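Adapter protein MecA 1 (Bacillus subtilis, PDB 3JTP) serves as an adaptor that delivers unfolded, aggregated and regulatory proteins such as ComK to the ClpC protease, the C-terminal domain described here being the part that interacts with ClpC. Local coordinates at residues G14-E17 and D18-L22; I71-H74 and R75-Y79. The protein carries 3 engineered substitutions. All blocks are in the same frame, centred on the assembly; numbering follows the deposited sequence.

Contact 1: G14-E17 and D18-L22; sequences GDFE and DVISL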
# COMPACT_ATOMS: atom_id res chain seq x y z
N GLY A 14 -1.10 -10.44 1.91
CA GLY A 14 -1.05 -11.65 2.73
C GLY A 14 0.16 -11.72 3.64
O GLY A 14 0.11 -12.36 4.68
N ASP A 15 1.26 -11.08 3.26
CA ASP A 15 2.40 -11.03 4.16
C ASP A 15 3.37 -9.89 3.87
O ASP A 15 3.36 -9.30 2.80
CB ASP A 15 3.14 -12.37 4.20
CG ASP A 15 3.85 -12.68 2.90
OD1 ASP A 15 3.54 -12.01 1.89
OD2 ASP A 15 4.71 -13.59 2.88
N PHE A 16 4.21 -9.58 4.84
CA PHE A 16 5.12 -8.46 4.73
C PHE A 16 6.08 -8.55 3.53
O PHE A 16 6.42 -7.52 2.95
CB PHE A 16 5.90 -8.26 6.03
CG PHE A 16 6.51 -6.92 6.14
CD1 PHE A 16 5.72 -5.80 5.98
CD2 PHE A 16 7.86 -6.77 6.38
CE1 PHE A 16 6.27 -4.53 6.06
CE2 PHE A 16 8.42 -5.53 6.46
CZ PHE A 16 7.62 -4.40 6.31
N GLU A 17 6.51 -9.74 3.14
CA GLU A 17 7.47 -9.84 2.04
C GLU A 17 6.87 -9.25 0.77
O GLU A 17 7.58 -8.63 -0.02
CB GLU A 17 7.95 -11.28 1.77
CG GLU A 17 8.16 -12.12 3.02
CD GLU A 17 9.21 -11.55 3.96
OE1 GLU A 17 9.18 -11.91 5.17
OE2 GLU A 17 10.06 -10.76 3.48
N ASP A 18 5.57 -9.42 0.58
CA ASP A 18 4.94 -8.91 -0.63
C ASP A 18 4.88 -7.39 -0.61
O ASP A 18 4.95 -6.76 -1.65
CB ASP A 18 3.55 -9.50 -0.82
CG ASP A 18 3.59 -10.98 -1.19
OD1 ASP A 18 4.67 -11.45 -1.59
OD2 ASP A 18 2.54 -11.67 -1.08
N VAL A 19 4.75 -6.79 0.58
CA VAL A 19 4.86 -5.33 0.70
C VAL A 19 6.27 -4.86 0.29
O VAL A 19 6.40 -3.98 -0.55
CB VAL A 19 4.54 -4.83 2.12
CG1 VAL A 19 4.61 -3.28 2.17
CG2 VAL A 19 3.13 -5.35 2.57
N ILE A 20 7.31 -5.48 0.85
CA ILE A 20 8.69 -5.16 0.50
C ILE A 20 8.92 -5.30 -1.02
O ILE A 20 9.45 -4.38 -1.65
CB ILE A 20 9.69 -6.05 1.25
CG1 ILE A 20 9.57 -5.85 2.76
CG2 ILE A 20 11.14 -5.77 0.81
CD1 ILE A 20 10.39 -6.88 3.55
N SER A 21 8.52 -6.44 -1.60
CA SER A 21 8.57 -6.65 -3.05
C SER A 21 7.95 -5.50 -3.82
O SER A 21 8.56 -4.99 -4.75
CB SER A 21 7.86 -7.94 -3.47
OG SER A 21 8.60 -9.07 -3.05
N LEU A 22 6.73 -5.09 -3.44
CA LEU A 22 6.08 -3.98 -4.12
C LEU A 22 6.93 -2.73 -4.02
O LEU A 22 7.09 -2.00 -5.00
CB LEU A 22 4.71 -3.70 -3.53
CG LEU A 22 3.62 -3.22 -4.50
CD1 LEU A 22 2.59 -2.39 -3.74
CD2 LEU A 22 4.17 -2.43 -5.66
O HOH W 1 0.09 -10.61 -0.75

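Contact 2: I71-H74 and R75-Y79; sequences ISIH and RLEEY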
# COMPACT_ATOMS: atom_id res chain seq x y z
N ILE A 71 -12.12 -3.44 3.48
CA ILE A 71 -11.81 -3.01 4.84
C ILE A 71 -11.59 -1.49 4.88
O ILE A 71 -10.67 -0.96 4.26
CB ILE A 71 -10.57 -3.71 5.41
CG1 ILE A 71 -10.76 -5.24 5.40
CG2 ILE A 71 -10.28 -3.20 6.81
CD1 ILE A 71 -11.80 -5.77 6.37
N SER A 72 -12.44 -0.80 5.64
CA SER A 72 -12.40 0.65 5.70
C SER A 72 -11.18 1.24 6.41
O SER A 72 -10.68 0.71 7.41
CB SER A 72 -13.67 1.21 6.36
OG SER A 72 -13.39 2.48 6.93
N ILE A 73 -10.75 2.37 5.89
CA ILE A 73 -9.66 3.12 6.48
C ILE A 73 -9.97 3.55 7.92
O ILE A 73 -9.05 3.76 8.71
CB ILE A 73 -9.24 4.31 5.57
CG1 ILE A 73 -8.24 5.22 6.27
CG2 ILE A 73 -10.45 5.02 5.03
CD1 ILE A 73 -6.84 4.63 6.29
N HIS A 74 -11.27 3.64 8.27
CA HIS A 74 -11.68 3.96 9.65
C HIS A 74 -11.61 2.74 10.56
O HIS A 74 -11.12 2.83 11.70
CB HIS A 74 -13.09 4.59 9.69
CG HIS A 74 -13.18 5.88 8.95
ND1 HIS A 74 -13.98 6.05 7.84
CD2 HIS A 74 -12.56 7.07 9.15
CE1 HIS A 74 -13.85 7.29 7.39
NE2 HIS A 74 -12.99 7.92 8.16
N ARG A 75 -12.10 1.62 10.07
CA ARG A 75 -11.83 0.33 10.67
C ARG A 75 -10.35 0.22 11.07
O ARG A 75 -10.02 0.05 12.25
CB ARG A 75 -12.14 -0.76 9.64
CG ARG A 75 -11.80 -2.16 10.09
CD ARG A 75 -12.73 -2.61 11.17
NE ARG A 75 -14.13 -2.55 10.75
CZ ARG A 75 -15.16 -2.67 11.59
NH1 ARG A 75 -16.39 -2.60 11.12
NH2 ARG A 75 -14.95 -2.84 12.89
N LEU A 76 -9.46 0.33 10.07
CA LEU A 76 -8.02 0.24 10.31
C LEU A 76 -7.53 1.29 11.30
O LEU A 76 -6.70 0.99 12.16
CB LEU A 76 -7.26 0.41 8.98
CG LEU A 76 -7.34 -0.71 7.95
CD1 LEU A 76 -6.90 -0.22 6.59
CD2 LEU A 76 -6.47 -1.86 8.39
N GLU A 77 -8.03 2.52 11.18
CA GLU A 77 -7.54 3.62 12.03
C GLU A 77 -7.76 3.38 13.52
O GLU A 77 -7.02 3.88 14.36
CB GLU A 77 -8.19 4.95 11.63
CG GLU A 77 -7.32 5.86 10.78
CD GLU A 77 -8.03 7.15 10.41
OE1 GLU A 77 -7.38 8.23 10.45
OE2 GLU A 77 -9.24 7.10 10.10
N GLU A 78 -8.79 2.63 13.86
CA GLU A 78 -9.13 2.50 15.27
C GLU A 78 -8.77 1.12 15.83
O GLU A 78 -8.53 0.97 17.03
CB GLU A 78 -10.60 2.82 15.49
CG GLU A 78 -11.03 4.13 14.81
CD GLU A 78 -10.28 5.35 15.35
OE1 GLU A 78 -9.72 5.27 16.47
OE2 GLU A 78 -10.25 6.39 14.65
N TYR A 79 -8.72 0.13 14.94
CA TYR A 79 -8.42 -1.24 15.34
C TYR A 79 -7.17 -1.83 14.65
O TYR A 79 -6.89 -3.04 14.76
CB TYR A 79 -9.64 -2.11 15.07
CG TYR A 79 -10.88 -1.64 15.80
CD1 TYR A 79 -11.03 -1.84 17.17
CD2 TYR A 79 -11.92 -1.01 15.12
CE1 TYR A 79 -12.17 -1.43 17.84
CE2 TYR A 79 -13.08 -0.59 15.78
CZ TYR A 79 -13.20 -0.80 17.15
OH TYR A 79 -14.33 -0.39 17.82

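Contact 1: G14-E17 and D18-L22
F16 and I20, one helical turn apart, make the tight side of this local contact. I20 N donates to F16 O at 3.1 Å, almost in line with the C=O bond, which sets I20 beside the ring. With CG anti to the backbone N (chi1 -162°), that ring stands out from the helix and leans toward its C-terminal end, where I20 crosses it at about a right angle. CG1 of I20 lies over one face in a CH-pi contact, 4.3 Å from the centroid of the F16 ring, while I20 CD1 comes 3.8 Å from F16 CE2. V19 meets the ring obliquely through its CB. Flat and branched apolar side chains suit this inward flank: F16 packs edge-to-face on F96 and touches I92, I20 rests on both these residues of helix 88-96, and V19 lies against L34 and F13.

The polar flank is looser. OD1 of D15 stands 3.2 Å from OD2 of D18 without a bond, the carboxylate planes 76° apart. This proximity probably raises the proton affinity of one of them, although a water that accepts from G14 N and donates to D18 OD2 may partly offset the negative charge on D18. E17 is exposed, but its carbonyl is well used: S21 N donates to E17 O at 2.9 Å and nearly straight (176°), and S21 OG adds a weak bond. D18 N makes a bent bond to D15 O, 3.1 Å away, from well above the carbonyl plane. These are the opening turns of an amphipathic helix, preceded by the strand-to-helix turn at D15.

Contact 2: I71-H74 and R75-Y79
The hydroxyl oxygen of S72 is gripped by two backbone amides: H74 N donates to S72 OG at 2.8 Å, and R75 N adds a weak bond to this oxygen at 3.5 Å. Serine suits the N-cap because its short side chain can turn back on the chain; here OG is anti to the backbone N (chi1 155°), which sets it before amides that have no preceding helical carbonyl to bind. The carbonyl of S72 works as well, accepting from L76 N at 3.0 Å in a nearly straight bond (172°) that closes the first turn.

Just ahead of the cap, I71 adds an apolar contact. Its CG2 methyl alone does the touching, 3.8 Å from R75 CG and 4.0 Å from L76 CG. R75 offers only the aliphatic root of its chain here; bends at chi2 and chi3 carry the guanidinium away, as befits an exposed position. L76, by contrast, is buried and crosses I71 at about a right angle.

On the exposed flank, H74 and E77 run side by side and point the same way, with ring and carboxylate planes 37° apart. E77 OE2 approaches H74 CD2 obliquely, at 3.5 Å; the nearest ring atom is thus a carbon, and NE2 of H74 lies 4.3 Å from OE2 of E77. The glutamate could nevertheless favour a protonated imidazole. E77 N helps hold this residue in place through a bent bond to I73 O at 2.9 Å, the donor lying above the carbonyl plane. Further along, E78 N makes a weak bond to H74 O.

Helix 73-79 packs on the sheet through its apolar side: I73 meets Y35 and Y44, and L76 meets F37 and Y42, residues of strands 31-37 and 40-46, before the chain passes into strand 81-84.

Overall arrangement
Both contacts are surface features at the starts of short helices, each within its own helix (16-24 and 73-79), and they stand about 20 Å apart between centres without touching. Contact 1 lies nearer the middle of the chain, about 9 Å from its centre against 14 Å for contact 2. Both touch the sheet, but in contact 1 F16 and I20 also face helix 88-96, with acidic residues on a more open, though not wholly solvent-facing, side. Contact 2 depends more on polar capping. Strands 31-37 and 40-46 are shared: L34 and Y41 meet contact 1, while Y35, F37, Y42 and Y44 meet contact 2.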